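Local coordinates for protein citrate synthase (Metallosphaera sedula, PDB 6ABX) that probably catalyses the condensation of acetyl-CoA with oxaloacetate and water to give citrate and free CoA, a step of the tricarboxylic acid cycle, at residues A11-S16 / D341-D346; F88-D93 / A208-L213; I123-S128 / L153-G158; A192-D197 / N347-P352. All coordinates share one frame; numbering follows the deposited sequence.

Interaction 1: residues A11-S16 / D341-D346; sequences AIKETS and DEYLKD
Glu342 meets the strand 11-15 and the residue after it with both carboxylate oxygens. Lys13 NZ forms a salt bridge to Glu342 OE1 at 2.6 Å, on the anti lone pair. Thr15 OG1 donates to Glu342 OE1 at 2.7 Å, on the syn lone pair. Glu342 OE2 accepts from Ser16 N at 2.9 Å, in a bond with an N-H...O angle of 163°. A water joins Ser16 OG to Glu342 OE2. Three protein donors thus fix the rotation of the carboxylate and would probably keep it ionised. Glu342 CG is anti to its backbone N (chi1 176°), and the extended chain carries the acid from the helix to the strand. The strand pairs in parallel with a strand of the second subunit, so the contact ties an intersubunit sheet to the C-terminal part of helix 324-343. Beside the salt bridge, Lys13 CB lies at the edge of the Tyr343 ring, 4.0 Å from Tyr343 CD1. A second water donates to Ile12 O and Tyr343 OH; that hydroxyl also bonds to Lys348 O. Further out, His339 ND1 is a second partner of Lys13 NZ. Leu189 of helix 183-192 packs on Ile12, Lys13 and Tyr343.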
# COMPACT_ATOMS: atom_id res chain seq x y z
N ALA A 11 -18.64 -2.25 8.01
CA ALA A 11 -17.81 -3.36 8.46
C ALA A 11 -17.26 -4.11 7.25
O ALA A 11 -18.02 -4.71 6.43
CB ALA A 11 -18.56 -4.30 9.36
N ILE A 12 -15.92 -4.23 7.23
CA ILE A 12 -15.27 -4.90 6.10
C ILE A 12 -14.78 -6.31 6.41
O ILE A 12 -14.38 -7.06 5.48
CB ILE A 12 -14.15 -4.01 5.55
CG1 ILE A 12 -13.08 -3.71 6.60
CG2 ILE A 12 -14.80 -2.78 4.94
CD1 ILE A 12 -11.95 -4.65 6.52
N LYS A 13 -14.79 -6.71 7.69
CA LYS A 13 -14.38 -8.04 8.08
C LYS A 13 -14.93 -8.36 9.47
O LYS A 13 -15.38 -7.45 10.17
CB LYS A 13 -12.85 -8.20 8.14
CG LYS A 13 -12.14 -7.28 9.14
CD LYS A 13 -11.07 -7.93 9.95
CE LYS A 13 -9.99 -8.63 9.17
NZ LYS A 13 -8.92 -9.17 10.06
N GLU A 14 -14.95 -9.64 9.76
CA GLU A 14 -15.14 -10.08 11.15
C GLU A 14 -13.76 -10.33 11.75
O GLU A 14 -12.92 -10.90 11.09
CB GLU A 14 -15.97 -11.36 11.19
CG GLU A 14 -17.44 -11.10 10.94
CD GLU A 14 -18.33 -12.35 10.92
OE1 GLU A 14 -17.81 -13.47 11.19
OE2 GLU A 14 -19.54 -12.18 10.66
N THR A 15 -13.64 -10.09 13.06
CA THR A 15 -12.35 -10.27 13.70
C THR A 15 -12.54 -10.87 15.08
O THR A 15 -13.46 -10.48 15.79
CB THR A 15 -11.53 -8.97 13.75
OG1 THR A 15 -10.18 -9.30 14.07
CG2 THR A 15 -12.00 -7.93 14.73
N SER A 16 -11.50 -11.59 15.51
CA SER A 16 -11.39 -12.02 16.91
C SER A 16 -10.08 -11.48 17.52
O SER A 16 -9.74 -11.82 18.64
CB SER A 16 -11.46 -13.50 17.00
OG SER A 16 -10.31 -14.07 16.42
N ASP A 341 -3.59 -12.36 7.95
CA ASP A 341 -3.67 -13.85 8.18
C ASP A 341 -5.12 -14.28 8.44
O ASP A 341 -5.59 -15.27 7.87
CB ASP A 341 -2.70 -14.27 9.27
CG ASP A 341 -2.42 -15.76 9.34
OD1 ASP A 341 -2.30 -16.41 8.29
OD2 ASP A 341 -2.25 -16.24 10.45
N GLU A 342 -5.82 -13.54 9.29
CA GLU A 342 -7.18 -13.85 9.66
C GLU A 342 -8.10 -13.76 8.44
O GLU A 342 -8.89 -14.67 8.21
CB GLU A 342 -7.62 -12.92 10.79
CG GLU A 342 -9.05 -13.09 11.19
CD GLU A 342 -9.47 -12.13 12.27
OE1 GLU A 342 -9.48 -10.88 12.00
OE2 GLU A 342 -9.82 -12.63 13.38
N TYR A 343 -7.99 -12.65 7.70
CA TYR A 343 -8.85 -12.37 6.52
C TYR A 343 -8.70 -13.45 5.46
O TYR A 343 -9.73 -13.87 4.84
CB TYR A 343 -8.48 -11.02 5.90
CG TYR A 343 -9.48 -10.53 4.89
CD1 TYR A 343 -10.69 -10.04 5.29
CD2 TYR A 343 -9.18 -10.53 3.53
CE1 TYR A 343 -11.65 -9.63 4.38
CE2 TYR A 343 -10.12 -10.11 2.61
CZ TYR A 343 -11.34 -9.62 3.03
OH TYR A 343 -12.30 -9.20 2.12
N LEU A 344 -7.46 -13.89 5.23
CA LEU A 344 -7.13 -14.81 4.17
C LEU A 344 -7.60 -16.24 4.48
O LEU A 344 -7.44 -17.10 3.61
CB LEU A 344 -5.62 -14.84 3.91
CG LEU A 344 -5.06 -13.56 3.27
CD1 LEU A 344 -3.56 -13.64 3.20
CD2 LEU A 344 -5.67 -13.30 1.89
N LYS A 345 -8.12 -16.49 5.69
CA LYS A 345 -8.75 -17.77 5.99
C LYS A 345 -9.98 -17.94 5.09
O LYS A 345 -10.39 -19.07 4.83
CB LYS A 345 -9.22 -17.85 7.44
CG LYS A 345 -8.11 -17.85 8.47
CD LYS A 345 -7.09 -18.89 8.18
CE LYS A 345 -6.48 -19.47 9.44
NZ LYS A 345 -5.51 -18.52 10.03
N ASP A 346 -10.58 -16.83 4.66
CA ASP A 346 -11.77 -16.85 3.75
C ASP A 346 -11.74 -15.55 2.92
O ASP A 346 -12.52 -14.65 3.15
CB ASP A 346 -13.06 -16.95 4.55
CG ASP A 346 -14.31 -17.10 3.69
OD1 ASP A 346 -14.16 -17.56 2.57
OD2 ASP A 346 -15.41 -16.72 4.16
O HOH W 1 -13.69 -6.88 2.88
O HOH W 2 -8.12 -14.71 14.29

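Interaction 2: residues F88-D93 / A208-L213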
# COMPACT_ATOMS: atom_id res chain seq x y z
N PHE A 88 18.81 12.61 4.87
CA PHE A 88 18.07 13.42 3.91
C PHE A 88 16.63 12.96 3.72
O PHE A 88 15.77 13.78 3.34
CB PHE A 88 18.81 13.41 2.57
CG PHE A 88 20.24 13.88 2.72
CD1 PHE A 88 20.51 15.22 2.97
CD2 PHE A 88 21.30 12.97 2.72
CE1 PHE A 88 21.82 15.65 3.16
CE2 PHE A 88 22.61 13.40 2.89
CZ PHE A 88 22.87 14.74 3.10
N GLY A 89 16.37 11.66 3.88
CA GLY A 89 15.08 11.12 3.54
C GLY A 89 14.10 11.16 4.70
O GLY A 89 14.47 11.15 5.88
N ASN A 90 12.81 11.24 4.35
CA ASN A 90 11.74 11.11 5.30
C ASN A 90 11.82 9.70 5.86
O ASN A 90 11.97 8.73 5.12
CB ASN A 90 10.40 11.39 4.62
CG ASN A 90 9.24 11.18 5.57
OD1 ASN A 90 9.00 10.06 5.92
ND2 ASN A 90 8.45 12.20 5.86
N PRO A 91 11.81 9.51 7.20
CA PRO A 91 12.09 8.18 7.71
C PRO A 91 11.04 7.15 7.33
O PRO A 91 11.36 5.98 7.19
CB PRO A 91 12.12 8.35 9.23
CG PRO A 91 12.07 9.82 9.51
CD PRO A 91 11.81 10.55 8.21
N MET A 92 9.80 7.59 7.16
CA MET A 92 8.74 6.68 6.68
C MET A 92 8.98 6.28 5.22
O MET A 92 8.76 5.13 4.84
CB MET A 92 7.35 7.31 6.90
CG MET A 92 6.88 7.21 8.34
SD MET A 92 6.66 5.52 9.01
CE MET A 92 4.98 5.23 8.47
N ASP A 93 9.55 7.17 4.40
CA ASP A 93 9.96 6.82 3.05
C ASP A 93 11.08 5.80 3.09
O ASP A 93 11.11 4.91 2.27
CB ASP A 93 10.41 8.04 2.23
CG ASP A 93 9.29 9.04 1.96
OD1 ASP A 93 8.12 8.74 2.30
OD2 ASP A 93 9.59 10.17 1.44
N ALA A 208 0.22 4.20 4.12
CA ALA A 208 -0.96 4.83 4.74
C ALA A 208 -0.62 5.49 6.08
O ALA A 208 -1.04 6.60 6.39
CB ALA A 208 -2.07 3.81 4.94
N LEU A 209 0.12 4.77 6.91
CA LEU A 209 0.47 5.22 8.27
C LEU A 209 1.29 6.51 8.22
O LEU A 209 1.18 7.29 9.15
CB LEU A 209 1.23 4.12 8.99
CG LEU A 209 1.46 4.34 10.47
CD1 LEU A 209 0.15 4.46 11.21
CD2 LEU A 209 2.37 3.27 11.07
N LYS A 210 2.01 6.76 7.13
CA LYS A 210 2.79 8.03 6.99
C LYS A 210 1.88 9.26 7.06
O LYS A 210 2.32 10.36 7.45
CB LYS A 210 3.54 8.00 5.66
CG LYS A 210 4.40 9.23 5.43
CD LYS A 210 5.07 9.29 4.09
CE LYS A 210 5.60 10.69 3.82
NZ LYS A 210 6.29 10.78 2.51
N GLY A 211 0.67 9.16 6.52
CA GLY A 211 -0.15 10.31 6.32
C GLY A 211 -0.59 10.93 7.63
O GLY A 211 -1.00 10.21 8.55
N PRO A 212 -0.56 12.27 7.76
CA PRO A 212 -0.85 12.90 9.05
C PRO A 212 -2.29 12.73 9.54
O PRO A 212 -2.50 12.94 10.73
CB PRO A 212 -0.51 14.38 8.85
CG PRO A 212 -0.67 14.57 7.36
CD PRO A 212 -0.22 13.25 6.72
N LEU A 213 -3.24 12.37 8.68
CA LEU A 213 -4.62 12.19 9.07
C LEU A 213 -4.91 10.76 9.56
O LEU A 213 -6.00 10.49 10.06
CB LEU A 213 -5.52 12.59 7.89
CG LEU A 213 -7.00 12.79 8.20
CD1 LEU A 213 -7.19 13.92 9.23
CD2 LEU A 213 -7.78 13.08 6.92
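Met92 and Lys210 bring the two backbones closest, with 6.1 Å between Met92 CA and Lys210 CA, where the start of helix 91-105 meets the chain at the C-terminal side of helix 198-209. Asn90 is the N-cap of helix 91-105. Its OD1 takes weak bonds from Met92 N and Asp93 N in the first turn. The contact is buried in the helical body of the citrate synthase fold, at the dimer interface. Lys210 crosses it with its side chain fully extended; CG is anti to the backbone N (chi1 -179°). Its shaft passes Met92 CB, which lies 3.8 Å from Lys210 CG. Its tip reaches Asp93, where Lys210 NZ bonds to Asp93 OD1 at 2.7 Å in a salt bridge on the syn lone pair. The same oxygen has a second charged partner in Arg96, and Lys210 NZ has another in Asp197 of the second subunit. A methionine in its place would probably leave Asp93 to Arg96 and deprive Asp197 of the second subunit of the charge it shares across the interface. Asn90 meets the lysine tip to tip, with Asn90 ND2 3.8 Å from Lys210 CE. The Met92 chain is bent at chi2 and chi3 and lays its methyl against the backbone at Lys210. Met92 CE lies 3.6 Å from Lys210 N and 3.9 Å from Leu209 CB.

Interaction 3: residues I123-S128 / L153-G158; sequences IPTIIS and LYMIRG
Pro124 O is gripped by two donors of its own helix and touched by Met155 from the other. Ser128 OG donates to Pro124 O at 2.8 Å, and Ser128 N donates to Pro124 O at 2.9 Å. The two come from opposite faces of the carbonyl plane. Ser128 OG lies beside its backbone N (chi1 -63°), which turns it back toward the carbonyl one helical turn earlier. Met155 CE reaches the same oxygen, 3.6 Å from Pro124 O, because the methionine bends at chi3 (-58°). This methyl also lies 4.0 Å from Pro124 CB. Met155 CB packs on the serine, 3.5 Å from Ser128 OG. Ile156 comes in beside it, with Ile156 CD1 3.6 Å from Ser128 OG. An alanine here would probably leave Pro124 O without its side-chain donor and open a small gap between Met155 and Ile156. The motif is a pair of packed helices, 112-134 and 148-157, whose short segments run nearly parallel at 17°. Helix 112-134 is kinked where the N atoms of Pro124 and Thr125 make no bond to the turn before; the proline has no N-H to give. Thr125 OG1, near Met155 SD, bonds to Arg72 O. No hydrogen bond crosses between these segments, so their attachment rests on packing: methionine against proline, threonine and serine, and isoleucine against a serine whose hydroxyl donates within its own helix.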
# COMPACT_ATOMS: atom_id res chain seq x y z
N ILE A 123 12.61 -4.41 11.54
CA ILE A 123 12.29 -2.99 11.49
C ILE A 123 13.09 -2.20 12.53
O ILE A 123 13.58 -1.10 12.21
CB ILE A 123 10.77 -2.77 11.51
CG1 ILE A 123 10.24 -3.15 10.12
CG2 ILE A 123 10.47 -1.34 11.88
CD1 ILE A 123 8.75 -3.38 10.01
N PRO A 124 13.19 -2.63 13.80
CA PRO A 124 13.99 -1.88 14.77
C PRO A 124 15.44 -1.72 14.35
O PRO A 124 16.07 -0.68 14.66
CB PRO A 124 13.89 -2.65 16.10
CG PRO A 124 12.56 -3.42 15.92
CD PRO A 124 12.47 -3.74 14.45
N THR A 125 15.99 -2.70 13.65
CA THR A 125 17.36 -2.59 13.19
C THR A 125 17.51 -1.42 12.21
O THR A 125 18.43 -0.64 12.27
CB THR A 125 17.83 -3.90 12.56
OG1 THR A 125 17.47 -4.95 13.47
CG2 THR A 125 19.30 -3.90 12.21
N ILE A 126 16.53 -1.30 11.32
CA ILE A 126 16.51 -0.21 10.31
C ILE A 126 16.34 1.13 11.02
O ILE A 126 17.06 2.11 10.74
CB ILE A 126 15.38 -0.46 9.29
CG1 ILE A 126 15.68 -1.70 8.43
CG2 ILE A 126 15.10 0.76 8.44
CD1 ILE A 126 14.52 -2.25 7.67
N ILE A 127 15.38 1.21 11.95
CA ILE A 127 15.11 2.46 12.62
C ILE A 127 16.37 2.93 13.37
O ILE A 127 16.72 4.12 13.34
CB ILE A 127 13.93 2.32 13.60
CG1 ILE A 127 12.64 2.07 12.81
CG2 ILE A 127 13.81 3.55 14.48
CD1 ILE A 127 11.46 1.75 13.69
N SER A 128 16.98 1.99 14.08
CA SER A 128 18.18 2.27 14.89
C SER A 128 19.34 2.79 14.00
O SER A 128 20.01 3.77 14.37
CB SER A 128 18.54 1.05 15.71
OG SER A 128 17.51 0.73 16.63
N LEU A 153 16.75 -0.58 22.46
CA LEU A 153 17.44 0.52 23.16
C LEU A 153 18.96 0.38 23.05
O LEU A 153 19.66 1.36 22.87
CB LEU A 153 17.01 0.57 24.62
CG LEU A 153 15.56 1.01 24.85
CD1 LEU A 153 15.21 0.91 26.32
CD2 LEU A 153 15.32 2.40 24.32
N TYR A 154 19.46 -0.84 23.07
CA TYR A 154 20.90 -1.13 22.89
C TYR A 154 21.38 -0.63 21.53
O TYR A 154 22.40 0.03 21.41
CB TYR A 154 21.15 -2.63 23.05
CG TYR A 154 22.49 -3.08 22.55
CD1 TYR A 154 23.65 -2.72 23.23
CD2 TYR A 154 22.63 -3.78 21.37
CE1 TYR A 154 24.90 -3.07 22.73
CE2 TYR A 154 23.87 -4.16 20.88
CZ TYR A 154 25.00 -3.82 21.58
OH TYR A 154 26.25 -4.17 21.09
N MET A 155 20.59 -0.83 20.48
CA MET A 155 20.99 -0.45 19.15
C MET A 155 20.99 1.08 18.98
O MET A 155 21.63 1.58 18.08
CB MET A 155 20.10 -1.10 18.09
CG MET A 155 20.31 -2.63 17.98
SD MET A 155 19.45 -3.34 16.57
CE MET A 155 17.78 -2.81 16.98
N ILE A 156 20.15 1.80 19.74
CA ILE A 156 20.16 3.28 19.71
C ILE A 156 21.32 3.85 20.52
O ILE A 156 21.94 4.87 20.13
CB ILE A 156 18.80 3.80 20.26
CG1 ILE A 156 17.63 3.31 19.42
CG2 ILE A 156 18.80 5.31 20.37
CD1 ILE A 156 17.58 4.04 18.12
N ARG A 157 21.49 3.32 21.74
CA ARG A 157 22.41 3.92 22.72
C ARG A 157 23.81 3.36 22.56
O ARG A 157 24.79 4.04 22.92
CB ARG A 157 21.87 3.68 24.14
CG ARG A 157 20.73 4.63 24.50
CD ARG A 157 19.45 3.93 24.80
NE ARG A 157 18.52 4.74 25.59
CZ ARG A 157 18.06 4.35 26.74
NH1 ARG A 157 18.70 3.43 27.44
NH2 ARG A 157 16.91 4.84 27.14
N GLY A 158 23.93 2.12 22.12
CA GLY A 158 25.23 1.43 22.03
C GLY A 158 25.69 0.88 23.36
O GLY A 158 26.82 0.44 23.49

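Interaction 4: residues A192-D197 / N347-P352; sequences ASTLSD and NKLIRP
Asn347 buries its side-chain oxygen against Ser193 without a partner: no polar atom in the model satisfies Asn347 OD1, which lies 3.3 Å from Ser193 CA. The other half of the amide is bonded. Asn347 ND2 donates to Ser193 O at 3.0 Å with an N-H...O angle of 167°. The acceptor lies in the amide plane of Asn347, but the nitrogen stands above the carbonyl plane of Ser193, 40° out of it. Leu195 CD2 flanks the amide, 3.7 Å from Asn347 ND2. Ser193 makes the second bond with its side chain. Ile350 N donates to Ser193 OG at 3.0 Å, and that hydroxyl is also bonded to Val190 O in the last turn of helix 183-192. Ser193 OG sits between its backbone N and carbonyl carbon (chi1 81°), where it can serve both. Ser193 CB rests 3.4 Å from Lys348 O. Apolar groups add to the contact: the Leu349 and Thr194 side chains cross obliquely, with Leu349 CD1 4.0 Å from Thr194 CG2. The second subunit takes the charged ends of Lys348 and Arg351, in salt bridges from Lys348 NZ to Glu8 and from Arg351 NH1 to Glu180, both of that subunit. Arg351 NH2 also bonds to a citrate that probably comes from the crystallisation liquor. A type I turn runs from Ala192 to Leu195, and Thr194 OG1 accepts from Ser196 N in an ST turn. With positive phi at Leu195, the end of helix 183-192 is a Schellman motif, and the loop 347-352 that leads to strand 353-356 is fastened onto it.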
# COMPACT_ATOMS: atom_id res chain seq x y z
N ALA A 192 -3.93 -7.41 0.38
CA ALA A 192 -3.94 -8.87 0.63
C ALA A 192 -5.08 -9.55 -0.13
O ALA A 192 -4.97 -10.71 -0.51
CB ALA A 192 -4.14 -9.13 2.09
N SER A 193 -6.18 -8.80 -0.29
CA SER A 193 -7.42 -9.33 -0.89
C SER A 193 -7.20 -9.73 -2.35
O SER A 193 -8.00 -10.51 -2.90
CB SER A 193 -8.59 -8.38 -0.74
OG SER A 193 -8.58 -7.34 -1.74
N THR A 194 -6.13 -9.21 -2.99
CA THR A 194 -5.79 -9.56 -4.37
C THR A 194 -4.90 -10.81 -4.44
O THR A 194 -4.51 -11.20 -5.54
CB THR A 194 -5.09 -8.40 -5.11
OG1 THR A 194 -3.78 -8.32 -4.54
CG2 THR A 194 -5.77 -7.06 -4.98
N LEU A 195 -4.51 -11.36 -3.28
CA LEU A 195 -3.55 -12.44 -3.09
C LEU A 195 -2.12 -12.00 -3.41
O LEU A 195 -1.25 -12.83 -3.61
CB LEU A 195 -3.97 -13.72 -3.82
CG LEU A 195 -5.30 -14.30 -3.36
CD1 LEU A 195 -5.54 -15.65 -4.00
CD2 LEU A 195 -5.38 -14.43 -1.83
N SER A 196 -1.86 -10.70 -3.31
CA SER A 196 -0.52 -10.21 -3.26
C SER A 196 0.15 -10.67 -1.98
O SER A 196 -0.49 -11.06 -1.00
CB SER A 196 -0.50 -8.70 -3.37
OG SER A 196 0.82 -8.28 -3.61
N ASP A 197 1.46 -10.56 -1.94
CA ASP A 197 2.24 -11.13 -0.82
C ASP A 197 2.20 -10.23 0.42
O ASP A 197 1.83 -9.07 0.36
CB ASP A 197 3.67 -11.31 -1.30
CG ASP A 197 4.34 -9.99 -1.59
OD1 ASP A 197 4.10 -9.45 -2.69
OD2 ASP A 197 5.09 -9.49 -0.71
N ASN A 347 -10.76 -15.47 2.01
CA ASN A 347 -10.48 -14.23 1.29
C ASN A 347 -11.69 -13.81 0.44
O ASN A 347 -12.43 -14.64 -0.09
CB ASN A 347 -9.26 -14.34 0.39
CG ASN A 347 -8.92 -13.03 -0.28
OD1 ASN A 347 -8.84 -12.00 0.40
ND2 ASN A 347 -8.82 -13.04 -1.60
N LYS A 348 -11.87 -12.51 0.32
CA LYS A 348 -12.74 -11.91 -0.68
C LYS A 348 -12.09 -10.62 -1.19
O LYS A 348 -11.71 -9.77 -0.40
CB LYS A 348 -14.11 -11.57 -0.09
CG LYS A 348 -15.14 -11.11 -1.12
CD LYS A 348 -16.54 -10.97 -0.55
CE LYS A 348 -17.53 -10.47 -1.58
NZ LYS A 348 -17.80 -11.50 -2.60
N LEU A 349 -11.95 -10.51 -2.53
CA LEU A 349 -11.45 -9.29 -3.18
C LEU A 349 -12.24 -8.09 -2.70
O LEU A 349 -13.49 -8.11 -2.69
CB LEU A 349 -11.53 -9.45 -4.71
CG LEU A 349 -11.09 -8.24 -5.54
CD1 LEU A 349 -9.57 -8.15 -5.55
CD2 LEU A 349 -11.57 -8.33 -6.98
N ILE A 350 -11.54 -7.01 -2.38
CA ILE A 350 -12.20 -5.77 -2.01
C ILE A 350 -12.28 -4.90 -3.26
O ILE A 350 -11.24 -4.51 -3.81
CB ILE A 350 -11.45 -5.10 -0.86
CG1 ILE A 350 -11.55 -5.98 0.38
CG2 ILE A 350 -11.99 -3.70 -0.66
CD1 ILE A 350 -10.56 -5.63 1.46
N ARG A 351 -13.51 -4.68 -3.75
CA ARG A 351 -13.72 -4.02 -5.09
C ARG A 351 -15.01 -3.23 -5.01
O ARG A 351 -16.09 -3.75 -5.29
CB ARG A 351 -13.74 -5.05 -6.21
CG ARG A 351 -13.46 -4.50 -7.60
CD ARG A 351 -14.41 -3.38 -8.06
NE ARG A 351 -13.96 -2.99 -9.42
CZ ARG A 351 -14.27 -1.85 -10.04
NH1 ARG A 351 -15.03 -0.93 -9.43
NH2 ARG A 351 -13.91 -1.70 -11.33
N PRO A 352 -14.92 -1.98 -4.50
CA PRO A 352 -16.12 -1.14 -4.35
C PRO A 352 -16.51 -0.47 -5.68
O PRO A 352 -16.03 -0.89 -6.73
CB PRO A 352 -15.65 -0.18 -3.28
CG PRO A 352 -14.20 0.04 -3.65
CD PRO A 352 -13.69 -1.35 -3.98

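Overall arrangement
Interactions 1 and 4 are neighbours, with centres about 11 Å apart. Both are only partly buried. They share the C-terminal part of helix 324-343 and the chain that follows it, and Tyr343 of one touches Lys348 and Ile350 of the other. Interactions 2 and 3 are buried among helices; helices 91-105 and 112-134, which carry one segment of each, follow each other in the chain. Interaction 3 alone does not touch the second subunit. Across the dimer, Asp197 of interaction 4 forms a salt bridge with Lys210 of interaction 2 in the other subunit. The chemistry differs: carboxylate, lysine and waters in 1, a salt bridge over methionine packing in 2, packing without a hydrogen bond between the helices in 3, and neutral hydrogen bonds in 4.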